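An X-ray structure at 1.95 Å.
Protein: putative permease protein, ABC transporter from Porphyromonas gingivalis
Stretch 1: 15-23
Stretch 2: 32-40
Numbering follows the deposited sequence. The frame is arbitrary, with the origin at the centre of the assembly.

Stretch 1 (15-23) CIVKTHGTR
Stretch 2 (32-40) EELDFSQVS

Residues 15-23 form an extended strand that pairs with the strand of residues 32-36, their N-to-C directions 156° apart and therefore antiparallel; residues 37-40 continue as loop. The register sets Thr-19 opposite Phe-36, His-20 opposite Asp-35, Gly-21 opposite Leu-34 and Thr-22 opposite Glu-33, with CA-CA separations of 4.6 to 5.0 Å, and the contact buries 729 Å² in all.

Backbone donors and acceptors are satisfied reciprocally at alternate pairs. Thr-19 N donates to Phe-36 O (3.2 Å, 166°) and Phe-36 N returns a bond to Thr-19 O (3.0 Å, 171°). Two residues on, Gly-21 N reaches Leu-34 O at 3.1 Å, bent to 143°, whereas Leu-34 N meets Gly-21 O at 2.8 Å and 168°. Gly-21 is very extended, with phi/psi of 168/-157°. Beyond it, Arg-23 N donates to Glu-32 O (3.0 Å), but the return bond from Glu-32 N to Arg-23 O is weak at 3.3 Å. At the intervening pairs, CA-H groups approach carbonyls: His-20 CA lies 3.3 Å from Leu-34 O, and Thr-22 CA 3.2 Å from Glu-32 O.

Where strand pairing gives way to loop, water takes over. Water 1 donates to both Val-17 O (2.7 Å) and Ser-37 O (2.8 Å), bridging carbonyls that cannot bond each other. Water 2 lies 2.7 Å from both Thr-19 OG1 and Gln-38 O, and 3.0 Å from Val-17 O. Beside this hydrated gap, Val-17 (chi1 t) and Val-39 (chi1 m) make an apolar contact, CG1 to CG1 at 3.9 Å.

On one face of the sheet, Thr-19, Phe-36 and Leu-34 gather with Arg-23 and Glu-32. Thr-19 and Phe-36 both adopt chi1 m; the m rotamer of Phe-36 helps set its ring against Thr-19, whose backbone-fixed CB lies 3.8 Å from Phe-36 CD2. Leu-34 (m, t) extends past the side-chain-free Gly-21, its CD2 4.1 Å from Arg-23 CB. Arg-23, chi1 t, presents the edge of its guanidinium to Glu-32 (m, t): NE and NH2 each donate to Glu-32 OE1 at 2.9 Å, so one carboxylate oxygen accepts both bonds of the salt bridge.

The opposite face carries His-20, Thr-22, Glu-33 and Asp-35; Glu-33 is modelled only to CB. Asp-35 (chi1 t) accepts a salt bridge from Lys-18, NZ to OD1 at 2.7 Å, while its OD2 lies 4.2 Å from CE1 at the His-20 ring edge. Lys-18 begins with chi1 m and bends at chi2 (-116°); its NZ also makes weak hydrogen bonds to Phe-36 O (3.3 Å) and Ser-37 OG (3.4 Å).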

# COMPACT_ATOMS: atom_id res chain seq x y z
N CYS A 15 9.69 -23.13 10.16
CA CYS A 15 10.45 -22.10 10.81
C CYS A 15 9.93 -20.72 10.40
O CYS A 15 9.26 -20.60 9.45
CB CYS A 15 11.91 -22.20 10.41
SG CYS A 15 12.75 -23.69 10.84
N ILE A 16 10.29 -19.71 11.17
CA ILE A 16 10.11 -18.35 10.78
C ILE A 16 11.47 -17.70 10.70
O ILE A 16 12.41 -18.20 11.25
CB ILE A 16 9.20 -17.52 11.72
CG1 ILE A 16 9.74 -17.45 13.13
CG2 ILE A 16 7.82 -18.04 11.75
CD1 ILE A 16 9.32 -16.22 13.89
N VAL A 17 11.54 -16.59 10.00
CA VAL A 17 12.78 -15.91 9.82
C VAL A 17 12.88 -14.80 10.80
O VAL A 17 12.10 -13.92 10.82
CB VAL A 17 12.89 -15.30 8.44
CG1 VAL A 17 14.14 -14.67 8.29
CG2 VAL A 17 12.65 -16.31 7.37
N LYS A 18 13.92 -14.87 11.61
CA LYS A 18 14.24 -13.88 12.59
C LYS A 18 15.45 -13.07 12.17
O LYS A 18 16.21 -13.47 11.35
CB LYS A 18 14.49 -14.51 13.96
CG LYS A 18 13.42 -15.41 14.46
CD LYS A 18 12.80 -14.89 15.68
CE LYS A 18 13.81 -14.30 16.58
NZ LYS A 18 13.27 -13.20 17.29
N THR A 19 15.59 -11.91 12.76
CA THR A 19 16.66 -11.01 12.47
C THR A 19 17.33 -10.61 13.76
O THR A 19 16.65 -10.25 14.70
CB THR A 19 16.13 -9.75 11.83
OG1 THR A 19 15.24 -10.08 10.77
CG2 THR A 19 17.23 -8.92 11.29
N HIS A 20 18.65 -10.67 13.78
CA HIS A 20 19.45 -10.31 14.94
C HIS A 20 20.58 -9.36 14.57
O HIS A 20 21.09 -9.41 13.49
CB HIS A 20 20.06 -11.55 15.54
CG HIS A 20 19.08 -12.58 15.95
ND1 HIS A 20 18.31 -12.46 17.07
CD2 HIS A 20 18.76 -13.76 15.39
CE1 HIS A 20 17.54 -13.52 17.18
NE2 HIS A 20 17.80 -14.32 16.18
N GLY A 21 20.99 -8.53 15.49
CA GLY A 21 22.07 -7.60 15.22
C GLY A 21 22.22 -6.55 16.27
O GLY A 21 21.79 -6.73 17.37
N THR A 22 22.82 -5.44 15.91
CA THR A 22 23.14 -4.38 16.82
C THR A 22 23.06 -3.06 16.13
O THR A 22 23.25 -2.98 14.96
CB THR A 22 24.56 -4.53 17.36
OG1 THR A 22 25.48 -4.41 16.27
CG2 THR A 22 24.77 -5.84 18.03
N ARG A 23 22.76 -2.02 16.89
CA ARG A 23 22.60 -0.67 16.40
C ARG A 23 23.46 0.20 17.30
O ARG A 23 24.03 -0.30 18.25
CB ARG A 23 21.14 -0.24 16.52
CG ARG A 23 20.77 1.13 16.00
CD ARG A 23 19.32 1.16 15.48
NE ARG A 23 18.35 1.29 16.56
CZ ARG A 23 17.05 1.51 16.42
NH1 ARG A 23 16.52 1.61 15.22
NH2 ARG A 23 16.28 1.63 17.48
N GLU A 32 22.40 -0.99 21.07
CA GLU A 32 21.18 -1.73 21.22
C GLU A 32 21.31 -3.05 20.56
O GLU A 32 21.84 -3.13 19.51
CB GLU A 32 20.04 -1.00 20.56
CG GLU A 32 19.89 0.39 21.02
CD GLU A 32 18.94 1.18 20.19
OE1 GLU A 32 18.23 0.58 19.37
OE2 GLU A 32 18.91 2.39 20.33
N GLU A 33 20.84 -4.09 21.20
CA GLU A 33 20.74 -5.37 20.59
C GLU A 33 19.43 -5.42 19.83
O GLU A 33 18.44 -5.01 20.34
CB GLU A 33 20.80 -6.47 21.62
N LEU A 34 19.46 -5.93 18.62
CA LEU A 34 18.29 -5.99 17.76
C LEU A 34 17.79 -7.40 17.67
O LEU A 34 18.54 -8.31 17.45
CB LEU A 34 18.62 -5.50 16.36
CG LEU A 34 19.14 -4.10 16.19
CD1 LEU A 34 19.41 -3.83 14.77
CD2 LEU A 34 18.19 -3.13 16.72
N ASP A 35 16.49 -7.55 17.85
CA ASP A 35 15.82 -8.82 17.77
C ASP A 35 14.43 -8.62 17.15
O ASP A 35 13.58 -8.08 17.80
CB ASP A 35 15.71 -9.33 19.19
CG ASP A 35 15.14 -10.68 19.30
OD1 ASP A 35 14.30 -11.06 18.50
OD2 ASP A 35 15.54 -11.39 20.22
N PHE A 36 14.23 -9.08 15.92
CA PHE A 36 12.99 -8.95 15.17
C PHE A 36 12.41 -10.30 14.82
O PHE A 36 13.11 -11.25 14.60
CB PHE A 36 13.15 -8.22 13.85
CG PHE A 36 13.91 -6.95 13.90
CD1 PHE A 36 14.08 -6.26 15.06
CD2 PHE A 36 14.45 -6.42 12.75
CE1 PHE A 36 14.76 -5.11 15.07
CE2 PHE A 36 15.12 -5.28 12.77
CZ PHE A 36 15.28 -4.62 13.93
N SER A 37 11.10 -10.37 14.78
CA SER A 37 10.41 -11.56 14.37
C SER A 37 9.73 -11.42 13.02
O SER A 37 9.09 -12.32 12.57
CB SER A 37 9.40 -11.93 15.42
OG SER A 37 10.03 -12.45 16.54
N GLN A 38 9.92 -10.26 12.43
CA GLN A 38 9.34 -9.91 11.15
C GLN A 38 10.43 -9.39 10.22
O GLN A 38 11.46 -9.00 10.66
CB GLN A 38 8.20 -8.93 11.32
CG GLN A 38 7.07 -9.48 12.13
CD GLN A 38 5.81 -8.64 12.18
OE1 GLN A 38 4.85 -9.03 12.77
NE2 GLN A 38 5.82 -7.50 11.56
N VAL A 39 10.17 -9.44 8.92
CA VAL A 39 11.12 -9.11 7.90
C VAL A 39 10.52 -8.21 6.82
O VAL A 39 9.34 -7.99 6.76
CB VAL A 39 11.67 -10.33 7.23
CG1 VAL A 39 12.37 -11.22 8.19
CG2 VAL A 39 10.60 -11.07 6.53
N SER A 40 11.40 -7.71 5.97
CA SER A 40 11.07 -6.94 4.79
C SER A 40 10.45 -7.86 3.75
O SER A 40 10.63 -9.03 3.79
CB SER A 40 12.33 -6.29 4.22
OG SER A 40 12.97 -5.45 5.14
O HOH W 1 9.50 -13.48 10.07
O HOH W 2 12.86 -11.16 11.60